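Local coordinates for Aar187cp (Eremothecium gossypii, PDB 3ZIL), which probably regulates the establishment of sister-chromatid cohesion through the cohesin complex, here as the piece of Wpl1 that holds the all-helical Wap1 domain, at residues D55-I60 against A91-L96; E119-K124 against L133-L138; R219-L222 against G226-K229; L325-Y330 against K350-A355. All blocks are in the same frame, centred on the assembly; numbering follows the deposited sequence.

Contact 1: D55-I60 against A91-L96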
loop_
_atom_site.group_PDB
_atom_site.type_symbol
_atom_site.label_atom_id
_atom_site.label_comp_id
_atom_site.label_asym_id
_atom_site.label_seq_id
_atom_site.Cartn_x
_atom_site.Cartn_y
_atom_site.Cartn_z
ATOM N N ASP A 55 -2.005 -34.704 6.238
ATOM C CA ASP A 55 -3.140 -35.635 6.105
ATOM C C ASP A 55 -4.336 -35.178 6.992
ATOM O O ASP A 55 -5.488 -35.240 6.592
ATOM C CB ASP A 55 -2.646 -37.052 6.445
ATOM C CG ASP A 55 -3.617 -38.123 6.070
ATOM O OD1 ASP A 55 -4.184 -38.056 4.976
ATOM O OD2 ASP A 55 -3.805 -39.077 6.861
ATOM N N LEU A 56 -4.048 -34.703 8.191
ATOM C CA LEU A 56 -5.107 -34.147 9.081
ATOM C C LEU A 56 -5.736 -32.905 8.402
ATOM O O LEU A 56 -6.955 -32.738 8.366
ATOM C CB LEU A 56 -4.510 -33.825 10.489
ATOM C CG LEU A 56 -5.255 -32.856 11.435
ATOM C CD1 LEU A 56 -6.589 -33.492 11.835
ATOM C CD2 LEU A 56 -4.441 -32.372 12.660
ATOM N N CYS A 57 -4.884 -32.082 7.810
ATOM C CA CYS A 57 -5.334 -30.907 7.088
ATOM C C CYS A 57 -6.269 -31.264 5.927
ATOM O O CYS A 57 -7.279 -30.625 5.755
ATOM C CB CYS A 57 -4.171 -30.038 6.598
ATOM S SG CYS A 57 -3.143 -29.273 7.888
ATOM N N GLN A 58 -5.932 -32.272 5.138
ATOM C CA GLN A 58 -6.755 -32.707 4.006
ATOM C C GLN A 58 -8.102 -33.204 4.500
ATOM O O GLN A 58 -9.169 -32.766 4.037
ATOM C CB GLN A 58 -6.011 -33.779 3.194
ATOM C CG GLN A 58 -4.997 -33.211 2.203
ATOM C CD GLN A 58 -3.892 -34.221 1.837
ATOM O OE1 GLN A 58 -2.986 -34.503 2.638
ATOM N NE2 GLN A 58 -3.960 -34.763 0.619
ATOM N N TYR A 59 -8.039 -34.030 5.537
ATOM C CA TYR A 59 -9.222 -34.509 6.222
ATOM C C TYR A 59 -10.173 -33.362 6.641
ATOM O O TYR A 59 -11.369 -33.341 6.274
ATOM C CB TYR A 59 -8.836 -35.389 7.420
ATOM C CG TYR A 59 -10.061 -35.832 8.161
ATOM C CD1 TYR A 59 -10.576 -35.034 9.172
ATOM C CD2 TYR A 59 -10.756 -37.017 7.815
ATOM C CE1 TYR A 59 -11.725 -35.374 9.844
ATOM C CE2 TYR A 59 -11.924 -37.392 8.504
ATOM C CZ TYR A 59 -12.406 -36.530 9.517
ATOM O OH TYR A 59 -13.533 -36.764 10.274
ATOM N N ILE A 60 -9.664 -32.409 7.423
ATOM C CA ILE A 60 -10.466 -31.221 7.808
ATOM C C ILE A 60 -11.106 -30.581 6.587
ATOM O O ILE A 60 -12.326 -30.267 6.539
ATOM C CB ILE A 60 -9.604 -30.199 8.603
ATOM C CG1 ILE A 60 -9.193 -30.791 9.957
ATOM C CG2 ILE A 60 -10.340 -28.863 8.758
ATOM C CD1 ILE A 60 -8.010 -30.030 10.617
ATOM N N ALA A 91 -6.550 -19.582 9.387
ATOM C CA ALA A 91 -7.069 -18.951 8.163
ATOM C C ALA A 91 -6.118 -19.204 7.002
ATOM O O ALA A 91 -6.546 -19.496 5.883
ATOM C CB ALA A 91 -7.234 -17.452 8.333
ATOM N N ASP A 92 -4.832 -19.035 7.260
ATOM C CA ASP A 92 -3.814 -19.326 6.249
ATOM C C ASP A 92 -3.630 -20.832 5.897
ATOM O O ASP A 92 -3.327 -21.130 4.774
ATOM C CB ASP A 92 -2.509 -18.707 6.680
ATOM C CG ASP A 92 -1.431 -18.693 5.590
ATOM O OD1 ASP A 92 -1.783 -18.518 4.393
ATOM O OD2 ASP A 92 -0.202 -18.802 5.998
ATOM N N LYS A 93 -3.832 -21.755 6.831
ATOM C CA LYS A 93 -3.497 -23.164 6.616
ATOM C C LYS A 93 -4.672 -23.843 5.929
ATOM O O LYS A 93 -4.445 -24.708 5.101
ATOM C CB LYS A 93 -3.244 -23.863 7.966
ATOM C CG LYS A 93 -2.602 -25.235 7.841
ATOM C CD LYS A 93 -1.313 -25.229 7.018
ATOM C CE LYS A 93 -1.075 -26.639 6.506
ATOM N NZ LYS A 93 0.386 -26.857 6.486
ATOM N N ILE A 94 -5.915 -23.418 6.217
ATOM C CA ILE A 94 -7.108 -24.065 5.618
ATOM C C ILE A 94 -8.079 -22.984 5.329
ATOM O O ILE A 94 -9.141 -22.860 6.009
ATOM C CB ILE A 94 -7.779 -25.101 6.570
ATOM C CG1 ILE A 94 -7.997 -24.458 7.976
ATOM C CG2 ILE A 94 -6.938 -26.413 6.603
ATOM C CD1 ILE A 94 -8.951 -25.255 8.912
ATOM N N PRO A 95 -7.724 -22.157 4.344
ATOM C CA PRO A 95 -8.540 -21.023 3.974
ATOM C C PRO A 95 -9.871 -21.506 3.370
ATOM O O PRO A 95 -9.906 -22.533 2.667
ATOM C CB PRO A 95 -7.673 -20.328 2.867
ATOM C CG PRO A 95 -6.799 -21.434 2.317
ATOM C CD PRO A 95 -6.449 -22.195 3.590
ATOM N N LEU A 96 -10.963 -20.797 3.628
ATOM C CA LEU A 96 -12.222 -21.060 2.894
ATOM C C LEU A 96 -12.093 -20.497 1.475
ATOM O O LEU A 96 -11.161 -19.713 1.207
ATOM C CB LEU A 96 -13.411 -20.339 3.567
ATOM C CG LEU A 96 -13.613 -20.604 5.059
ATOM C CD1 LEU A 96 -14.594 -19.589 5.621
ATOM C CD2 LEU A 96 -14.113 -22.045 5.211
#
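Cys57 and Ile60, one turn apart on helix 54-72, face Lys93 and Ile94 where helix 54-72 packs against the C-terminal end of helix 81-93 in the all-helical Wap1 domain. The closely packed, buried part is formed by Ile94, Ile60 and Cys57. Ile94, the first residue to leave helical backbone angles, points its side chain at the neighbouring helix and sets CG1 between the backbone N and the carbonyl carbon (chi1 50°), which lets CD1 stretch out to Ile60. There the methyl Ile60 CG2 meets Ile94 CD1 at 3.9 Å, the two side chains crossing at about a right angle. The other branch, Ile94 CG2, lies 4.3 Å from the carbonyl oxygen Cys57 O, so the two branches of Ile94 reach toward both residues, the one at Cys57 only loosely. The backbones come nearest here, with 7.2 Å between Cys57 CA and Ile94 CA. Met50 of helix 36-52 touches both Cys57 and Ile94, while Leu24 and Val68 pack on Ile60. His65 further along helix 54-72 hydrogen-bonds the carbonyl oxygen of Ile94, a polar tie for the residue at which the helix stops.

The Lys93 side is the more open one, for this residue is partly exposed and only its methylenes touch the sulfur. The ammonium group runs on past the cysteine. A bend at chi2 (54°) folds the chain so that two methylenes approach and the one between them stands farther off: Cys57 SG is 4.1 Å from Lys93 CG and 3.6 Å from Lys93 CE.

Contact 2: E119-K124 against L133-L138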
loop_
_atom_site.group_PDB
_atom_site.type_symbol
_atom_site.label_atom_id
_atom_site.label_comp_id
_atom_site.label_asym_id
_atom_site.label_seq_id
_atom_site.Cartn_x
_atom_site.Cartn_y
_atom_site.Cartn_z
ATOM N N GLU A 119 1.935 -3.501 16.768
ATOM C CA GLU A 119 3.227 -4.204 16.749
ATOM C C GLU A 119 3.593 -4.917 18.073
ATOM O O GLU A 119 4.566 -5.646 18.143
ATOM C CB GLU A 119 4.422 -3.298 16.315
ATOM C CG GLU A 119 4.274 -2.353 15.094
ATOM C CD GLU A 119 3.572 -1.003 15.435
ATOM O OE1 GLU A 119 2.514 -1.010 16.046
ATOM O OE2 GLU A 119 4.002 0.078 15.023
ATOM N N VAL A 120 2.828 -4.731 19.112
ATOM C CA VAL A 120 3.259 -5.301 20.387
ATOM C C VAL A 120 2.773 -6.705 20.446
ATOM O O VAL A 120 1.581 -6.961 20.217
ATOM C CB VAL A 120 2.633 -4.595 21.584
ATOM C CG1 VAL A 120 3.256 -3.217 21.760
ATOM C CG2 VAL A 120 1.083 -4.648 21.531
ATOM N N PHE A 121 3.696 -7.627 20.628
ATOM C CA PHE A 121 3.329 -9.030 20.695
ATOM C C PHE A 121 4.005 -9.648 21.926
ATOM O O PHE A 121 5.193 -9.436 22.104
ATOM C CB PHE A 121 3.697 -9.754 19.398
ATOM C CG PHE A 121 2.977 -11.051 19.262
ATOM C CD1 PHE A 121 1.650 -11.073 18.879
ATOM C CD2 PHE A 121 3.602 -12.261 19.607
ATOM C CE1 PHE A 121 0.966 -12.296 18.789
ATOM C CE2 PHE A 121 2.903 -13.449 19.575
ATOM C CZ PHE A 121 1.585 -13.469 19.183
ATOM N N PRO A 122 3.263 -10.403 22.774
ATOM C CA PRO A 122 3.971 -10.965 23.952
ATOM C C PRO A 122 5.088 -11.952 23.592
ATOM O O PRO A 122 4.958 -12.744 22.639
ATOM C CB PRO A 122 2.861 -11.756 24.691
ATOM C CG PRO A 122 1.842 -12.071 23.602
ATOM C CD PRO A 122 1.843 -10.831 22.737
ATOM N N LYS A 123 6.168 -11.930 24.355
ATOM C CA LYS A 123 7.270 -12.865 24.136
ATOM C C LYS A 123 7.138 -14.142 24.977
ATOM O O LYS A 123 7.859 -15.109 24.725
ATOM C CB LYS A 123 8.567 -12.163 24.501
ATOM C CG LYS A 123 9.424 -11.726 23.325
ATOM C CD LYS A 123 10.804 -11.256 23.814
ATOM C CE LYS A 123 10.723 -10.012 24.711
ATOM N NZ LYS A 123 12.034 -9.767 25.386
ATOM N N LYS A 124 6.262 -14.149 25.986
ATOM C CA LYS A 124 5.961 -15.350 26.786
ATOM C C LYS A 124 4.479 -15.813 26.673
ATOM O O LYS A 124 3.567 -15.000 26.447
ATOM C CB LYS A 124 6.207 -15.043 28.266
ATOM C CG LYS A 124 7.550 -14.454 28.626
ATOM C CD LYS A 124 7.747 -14.531 30.134
ATOM C CE LYS A 124 9.207 -14.782 30.491
ATOM N NZ LYS A 124 9.411 -14.817 31.980
ATOM N N LEU A 133 6.419 -25.223 25.815
ATOM C CA LEU A 133 7.207 -25.972 24.809
ATOM C C LEU A 133 6.462 -26.102 23.500
ATOM O O LEU A 133 7.065 -25.982 22.428
ATOM C CB LEU A 133 7.520 -27.375 25.269
ATOM C CG LEU A 133 8.916 -27.841 25.647
ATOM C CD1 LEU A 133 9.855 -26.741 26.133
ATOM C CD2 LEU A 133 8.702 -28.947 26.675
ATOM N N ASN A 134 5.171 -26.431 23.559
ATOM C CA ASN A 134 4.361 -26.594 22.324
ATOM C C ASN A 134 4.272 -25.310 21.521
ATOM O O ASN A 134 4.290 -25.312 20.278
ATOM C CB ASN A 134 2.929 -27.110 22.629
ATOM C CG ASN A 134 2.874 -28.635 22.788
ATOM O OD1 ASN A 134 3.830 -29.359 22.482
ATOM N ND2 ASN A 134 1.752 -29.119 23.240
ATOM N N TYR A 135 4.191 -24.214 22.257
ATOM C CA TYR A 135 4.101 -22.871 21.656
ATOM C C TYR A 135 5.382 -22.457 20.937
ATOM O O TYR A 135 5.319 -22.082 19.779
ATOM C CB TYR A 135 3.782 -21.871 22.732
ATOM C CG TYR A 135 3.696 -20.467 22.234
ATOM C CD1 TYR A 135 2.691 -20.103 21.311
ATOM C CD2 TYR A 135 4.560 -19.468 22.733
ATOM C CE1 TYR A 135 2.552 -18.762 20.897
ATOM C CE2 TYR A 135 4.457 -18.136 22.288
ATOM C CZ TYR A 135 3.445 -17.790 21.356
ATOM O OH TYR A 135 3.321 -16.465 20.901
ATOM N N GLN A 136 6.532 -22.546 21.634
ATOM C CA GLN A 136 7.873 -22.420 20.987
ATOM C C GLN A 136 8.024 -23.270 19.747
ATOM O O GLN A 136 8.523 -22.835 18.707
ATOM C CB GLN A 136 9.048 -22.765 21.945
ATOM C CG GLN A 136 9.134 -22.040 23.309
ATOM C CD GLN A 136 8.492 -20.632 23.403
ATOM O OE1 GLN A 136 8.733 -19.732 22.547
ATOM N NE2 GLN A 136 7.660 -20.426 24.483
ATOM N N ASP A 137 7.622 -24.512 19.851
ATOM C CA ASP A 137 7.749 -25.416 18.724
ATOM C C ASP A 137 6.909 -24.893 17.508
ATOM O O ASP A 137 7.406 -24.781 16.343
ATOM C CB ASP A 137 7.340 -26.780 19.237
ATOM C CG ASP A 137 7.169 -27.838 18.158
ATOM O OD1 ASP A 137 7.380 -27.608 16.945
ATOM O OD2 ASP A 137 6.784 -28.959 18.563
ATOM N N LEU A 138 5.645 -24.538 17.767
ATOM C CA LEU A 138 4.842 -23.902 16.700
ATOM C C LEU A 138 5.441 -22.630 16.088
ATOM O O LEU A 138 5.492 -22.519 14.853
ATOM C CB LEU A 138 3.392 -23.659 17.153
ATOM C CG LEU A 138 2.475 -23.147 16.016
ATOM C CD1 LEU A 138 2.163 -24.229 14.951
ATOM C CD2 LEU A 138 1.214 -22.626 16.684
HETATM O O HOH W 1 5.589 -15.009 21.252
#
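Tyr135, buried on helix 129-141, reaches across to Phe121 in the loop that precedes the same helix, and the two side chains approach from opposite directions. Tyr135 gives up the larger area to this contact and Phe121 a smaller one. What touches is the phenol oxygen, not a ring face: Tyr135 OH lies at the edge of the Phe121 ring, near its plane, 3.3 Å from Phe121 CE2 and 3.9 Å from Phe121 CZ. The oxygen therefore faces the hydrogen-bearing rim of the phenylalanine, which probably carries a slight positive charge and makes a mildly favourable neighbour. Tyr135 holds its CG trans to the backbone N (chi1 179°), which extends the ring straight out from the helix and puts the hydroxyl at the loop.

A water molecule completes the junction. It donates to Pro122 O at 2.7 Å and is hydrogen-bonded to Tyr135 OH at the same 2.7 Å, bridging two oxygens that stand 4.4 Å apart, Pro122 O and Tyr135 OH. This water also sits in the plane of the Phe121 ring, at its edge. One face of that ring is taken by the following residue, with Pro122 CD 3.7 Å above the plane and offset toward the rim.

The result is a water-bridged packing of an irregular connection onto the helix it leads into, within the Wap1 domain. Both pieces lean on helix 81-93: Phe121 on Lys81 and Leu85, Leu138 on Leu86; Leu138 also packs on Leu44 and Leu48 of helix 36-52.

Contact 3: R219-L222 against G226-K229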
loop_
_atom_site.group_PDB
_atom_site.type_symbol
_atom_site.label_atom_id
_atom_site.label_comp_id
_atom_site.label_asym_id
_atom_site.label_seq_id
_atom_site.Cartn_x
_atom_site.Cartn_y
_atom_site.Cartn_z
ATOM N N ARG A 219 12.917 11.243 4.279
ATOM C CA ARG A 219 13.045 11.377 2.795
ATOM C C ARG A 219 13.311 10.037 2.072
ATOM O O ARG A 219 12.882 9.844 0.950
ATOM C CB ARG A 219 14.022 12.478 2.324
ATOM C CG ARG A 219 15.423 12.385 2.913
ATOM C CD ARG A 219 16.606 12.626 1.941
ATOM N NE ARG A 219 17.590 11.587 2.271
ATOM C CZ ARG A 219 18.540 11.654 3.222
ATOM N NH1 ARG A 219 18.766 12.787 3.925
ATOM N NH2 ARG A 219 19.304 10.571 3.427
ATOM N N GLU A 220 13.985 9.110 2.726
ATOM C CA GLU A 220 14.135 7.725 2.253
ATOM C C GLU A 220 12.806 7.034 1.763
ATOM O O GLU A 220 12.766 6.264 0.758
ATOM C CB GLU A 220 14.730 6.911 3.402
ATOM C CG GLU A 220 14.439 5.424 3.360
ATOM C CD GLU A 220 15.426 4.631 4.196
ATOM O OE1 GLU A 220 16.430 5.238 4.664
ATOM O OE2 GLU A 220 15.206 3.409 4.375
ATOM N N LYS A 221 11.726 7.278 2.499
ATOM C CA LYS A 221 10.451 6.664 2.156
ATOM C C LYS A 221 9.894 7.223 0.870
ATOM O O LYS A 221 9.027 6.630 0.245
ATOM C CB LYS A 221 9.474 6.866 3.287
ATOM C CG LYS A 221 9.797 5.968 4.486
ATOM C CD LYS A 221 9.427 4.477 4.279
ATOM C CE LYS A 221 9.456 3.749 5.637
ATOM N NZ LYS A 221 10.883 3.710 6.188
ATOM N N LEU A 222 10.370 8.387 0.469
ATOM C CA LEU A 222 9.996 8.899 -0.829
ATOM C C LEU A 222 10.658 8.153 -1.976
ATOM O O LEU A 222 10.440 8.499 -3.162
ATOM C CB LEU A 222 10.235 10.430 -0.887
ATOM C CG LEU A 222 9.139 11.449 -0.477
ATOM C CD1 LEU A 222 7.867 10.904 0.205
ATOM C CD2 LEU A 222 9.716 12.677 0.242
ATOM N N GLY A 226 5.966 1.497 -2.961
ATOM C CA GLY A 226 4.666 1.343 -2.233
ATOM C C GLY A 226 4.127 2.662 -1.676
ATOM O O GLY A 226 2.922 3.057 -1.887
ATOM N N VAL A 227 5.026 3.412 -1.019
ATOM C CA VAL A 227 4.624 4.661 -0.409
ATOM C C VAL A 227 4.257 5.682 -1.466
ATOM O O VAL A 227 3.234 6.387 -1.344
ATOM C CB VAL A 227 5.795 5.232 0.475
ATOM C CG1 VAL A 227 5.329 6.624 0.915
ATOM C CG2 VAL A 227 6.032 4.313 1.731
ATOM N N LEU A 228 5.032 5.745 -2.551
ATOM C CA LEU A 228 4.722 6.702 -3.592
ATOM C C LEU A 228 3.350 6.400 -4.202
ATOM O O LEU A 228 2.643 7.345 -4.521
ATOM C CB LEU A 228 5.805 6.698 -4.724
ATOM C CG LEU A 228 7.165 7.334 -4.284
ATOM C CD1 LEU A 228 8.310 6.839 -5.185
ATOM C CD2 LEU A 228 7.120 8.824 -4.220
ATOM N N LYS A 229 3.023 5.117 -4.465
ATOM C CA LYS A 229 1.714 4.821 -5.001
ATOM C C LYS A 229 0.610 5.224 -4.052
ATOM O O LYS A 229 -0.414 5.753 -4.516
ATOM C CB LYS A 229 1.550 3.336 -5.355
ATOM C CG LYS A 229 2.466 2.950 -6.538
ATOM C CD LYS A 229 2.456 1.410 -6.690
ATOM C CE LYS A 229 3.612 0.918 -7.555
ATOM N NZ LYS A 229 3.243 -0.279 -8.359
#
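Leu228 swings its CG trans to the carbonyl carbon (chi1 -72°) and extends beyond it (chi2 158°), which carries both methyls to the carbonyl oxygen of Leu222. Val227 is turned with CG1 trans to the backbone N and CG2 trans to the carbonyl carbon (chi1 173°), so that CB and its two branches converge on Lys221 O. The contact thus consists largely of aliphatic groups laid against two successive backbone carbonyls. Leu222 O is 3.4 Å from Leu228 CD1 and 3.5 Å from Leu228 CD2, the branch point sitting just behind the pair of methyls. Lys221 O approaches Val227 CB to 3.5 Å. The lysine chain adds a looser touch, its CD being 4.2 Å from Val227 CG2, before the ammonium end turns off from the helix.

The oxygen of Leu222 also has a polar partner: Gln281 NE2 hydrogen-bonds it, while the leucine methyls press on it as apolar neighbours. Within 219-222 the 3-10 turn is held by Leu222 N to Arg219 O at 2.9 Å. An alanine in place of Leu228 would remove CG and both methyls, and would probably leave the Leu222 carbonyl without this cover and open a gap toward Leu255, Leu277 and Leu284.

This is a short helix-to-helix connection, its 3-10 turn folded back on the first turn of helix 225-235, wedged among several helices. Leu222 points away to Leu251 and Ser254 of helix 248-261, Leu228 packs between that helix and helix 272-289, and Val227 rests on Cys188 of helix 185-193.

Contact 4: L325-Y330 against K350-A355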
loop_
_atom_site.group_PDB
_atom_site.type_symbol
_atom_site.label_atom_id
_atom_site.label_comp_id
_atom_site.label_asym_id
_atom_site.label_seq_id
_atom_site.Cartn_x
_atom_site.Cartn_y
_atom_site.Cartn_z
ATOM N N LEU A 325 7.247 13.045 -19.339
ATOM C CA LEU A 325 6.627 13.343 -18.073
ATOM C C LEU A 325 7.447 14.466 -17.388
ATOM O O LEU A 325 6.902 15.418 -16.817
ATOM C CB LEU A 325 6.661 11.999 -17.273
ATOM C CG LEU A 325 5.838 11.941 -15.980
ATOM C CD1 LEU A 325 4.453 12.596 -16.140
ATOM C CD2 LEU A 325 5.784 10.489 -15.463
ATOM N N PHE A 326 8.771 14.383 -17.467
ATOM C CA PHE A 326 9.583 15.415 -16.844
ATOM C C PHE A 326 9.250 16.782 -17.421
ATOM O O PHE A 326 9.202 17.775 -16.700
ATOM C CB PHE A 326 11.080 15.101 -17.021
ATOM C CG PHE A 326 11.982 16.161 -16.474
ATOM C CD1 PHE A 326 12.390 16.115 -15.178
ATOM C CD2 PHE A 326 12.388 17.230 -17.264
ATOM C CE1 PHE A 326 13.200 17.112 -14.646
ATOM C CE2 PHE A 326 13.155 18.256 -16.736
ATOM C CZ PHE A 326 13.587 18.185 -15.430
ATOM N N LEU A 327 9.072 16.836 -18.747
ATOM C CA LEU A 327 8.851 18.115 -19.431
ATOM C C LEU A 327 7.480 18.699 -19.065
ATOM O O LEU A 327 7.313 19.904 -18.963
ATOM C CB LEU A 327 8.894 17.888 -20.941
ATOM C CG LEU A 327 10.284 17.569 -21.507
ATOM C CD1 LEU A 327 10.266 17.348 -23.033
ATOM C CD2 LEU A 327 11.303 18.626 -21.168
ATOM N N LEU A 328 6.482 17.819 -18.956
ATOM C CA LEU A 328 5.163 18.241 -18.531
ATOM C C LEU A 328 5.253 18.841 -17.120
ATOM O O LEU A 328 4.665 19.905 -16.861
ATOM C CB LEU A 328 4.170 17.056 -18.588
ATOM C CG LEU A 328 2.776 17.270 -18.002
ATOM C CD1 LEU A 328 2.089 18.473 -18.598
ATOM C CD2 LEU A 328 1.925 16.011 -18.185
ATOM N N VAL A 329 5.947 18.153 -16.215
ATOM C CA VAL A 329 5.984 18.622 -14.844
ATOM C C VAL A 329 6.748 19.974 -14.852
ATOM O O VAL A 329 6.300 20.953 -14.241
ATOM C CB VAL A 329 6.631 17.594 -13.880
ATOM C CG1 VAL A 329 7.065 18.274 -12.575
ATOM C CG2 VAL A 329 5.701 16.366 -13.648
ATOM N N TYR A 330 7.853 20.022 -15.595
ATOM C CA TYR A 330 8.595 21.272 -15.818
ATOM C C TYR A 330 7.726 22.464 -16.356
ATOM O O TYR A 330 7.805 23.568 -15.850
ATOM C CB TYR A 330 9.799 21.036 -16.738
ATOM C CG TYR A 330 10.529 22.345 -16.951
ATOM C CD1 TYR A 330 11.130 23.025 -15.876
ATOM C CD2 TYR A 330 10.571 22.933 -18.211
ATOM C CE1 TYR A 330 11.749 24.247 -16.074
ATOM C CE2 TYR A 330 11.200 24.146 -18.411
ATOM C CZ TYR A 330 11.776 24.791 -17.340
ATOM O OH TYR A 330 12.394 25.993 -17.567
ATOM N N LYS A 350 6.301 23.052 -26.297
ATOM C CA LYS A 350 4.923 23.000 -26.793
ATOM C C LYS A 350 4.824 21.819 -27.715
ATOM O O LYS A 350 3.915 21.006 -27.621
ATOM C CB LYS A 350 4.582 24.308 -27.512
ATOM C CG LYS A 350 3.307 24.317 -28.352
ATOM C CD LYS A 350 2.926 25.744 -28.782
ATOM C CE LYS A 350 2.001 25.742 -29.976
ATOM N NZ LYS A 350 2.452 24.632 -30.872
ATOM N N SER A 351 5.843 21.684 -28.550
ATOM C CA SER A 351 5.876 20.658 -29.579
ATOM C C SER A 351 6.087 19.227 -29.050
ATOM O O SER A 351 5.507 18.291 -29.526
ATOM C CB SER A 351 6.947 21.080 -30.590
ATOM O OG SER A 351 7.123 20.069 -31.500
ATOM N N GLU A 352 6.922 19.065 -28.051
ATOM C CA GLU A 352 7.135 17.749 -27.444
ATOM C C GLU A 352 5.891 17.377 -26.590
ATOM O O GLU A 352 5.447 16.239 -26.598
ATOM C CB GLU A 352 8.404 17.744 -26.610
ATOM C CG GLU A 352 9.715 17.817 -27.412
ATOM C CD GLU A 352 9.945 16.657 -28.395
ATOM O OE1 GLU A 352 9.479 15.530 -28.173
ATOM O OE2 GLU A 352 10.638 16.863 -29.416
ATOM N N LEU A 353 5.272 18.373 -25.982
ATOM C CA LEU A 353 4.055 18.173 -25.201
ATOM C C LEU A 353 2.893 17.725 -26.074
ATOM O O LEU A 353 2.138 16.807 -25.691
ATOM C CB LEU A 353 3.759 19.404 -24.332
ATOM C CG LEU A 353 4.660 19.589 -23.097
ATOM C CD1 LEU A 353 4.261 20.802 -22.225
ATOM C CD2 LEU A 353 4.746 18.325 -22.249
ATOM N N GLU A 354 2.785 18.295 -27.299
ATOM C CA GLU A 354 1.707 17.898 -28.225
ATOM C C GLU A 354 1.865 16.459 -28.711
ATOM O O GLU A 354 0.891 15.728 -28.849
ATOM C CB GLU A 354 1.674 18.797 -29.498
ATOM C CG GLU A 354 1.049 20.149 -29.309
ATOM C CD GLU A 354 1.361 21.108 -30.442
ATOM O OE1 GLU A 354 2.209 20.797 -31.330
ATOM O OE2 GLU A 354 0.801 22.217 -30.410
ATOM N N ALA A 355 3.087 16.064 -29.026
ATOM C CA ALA A 355 3.343 14.689 -29.361
ATOM C C ALA A 355 3.009 13.711 -28.174
ATOM O O ALA A 355 2.531 12.609 -28.374
ATOM C CB ALA A 355 4.823 14.535 -29.744
#
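Leu353 drives one methyl into the backbone of helix 321-336 at the step from Leu327 to Leu328. Its CG lies trans to the carbonyl carbon (chi1 -74°), and chi2 (-177°) sends CD1 on as the extended branch and leaves CD2, the other branch, turned to the backbone of helix 321-336: Leu353 CD2 is 3.7 Å from Leu328 CA and 3.8 Å from Leu328 N. The same methyl meets Leu328 CB at 3.9 Å, and Leu327 C lies 4.2 Å from it. Leu328 contributes little beyond its CB, because its own CG follows the other course, trans to the backbone N, and the side chain turns to Ile367 and Ile371 of helix 365-375 and to Leu286.

Beside this, Leu327 CD1 reaches Glu352 CB at 4.1 Å, the two side chains meeting at a slant. A bend at chi2 carries the Glu352 carboxylate away from the leucines, leaving CB as the part that packs. A turn of helix 343-360 also carries a salt bridge of its own, Lys350 NZ to Glu354 OE2 at 3.0 Å, the ammonium coming from above the carboxylate plane.

Met319 touches both Leu327 and Glu352, and Leu353 is backed by Val374 and Leu375. With the segment axes 9.9 Å apart and their directions at 123°, these are two consecutive helices crossing at a steep angle, consistent with the stacked helices of a helical-repeat-like fold.

From the N terminus the four contacts follow one another in series; none nests inside or crosses another. Contact 1 closes the excursion from helix 54-72 to the end of helix 81-93. Contact 2 then folds the loop after helix 108-116 back on helix 129-141; helix 36-52 borders both, and helix 81-93, a partner in contact 1, also backs contact 2. Contact 3 closes the shortest loop, between helices 201-215 and 225-235, near the chain's centre. Contact 4 joins helices 321-336 and 343-360 on the far side of that centre, about 55 Å from contact 1 between centres. Helix 272-289 borders both contacts 3 and 4, linking the middle of the elongated domain to its C-terminal end.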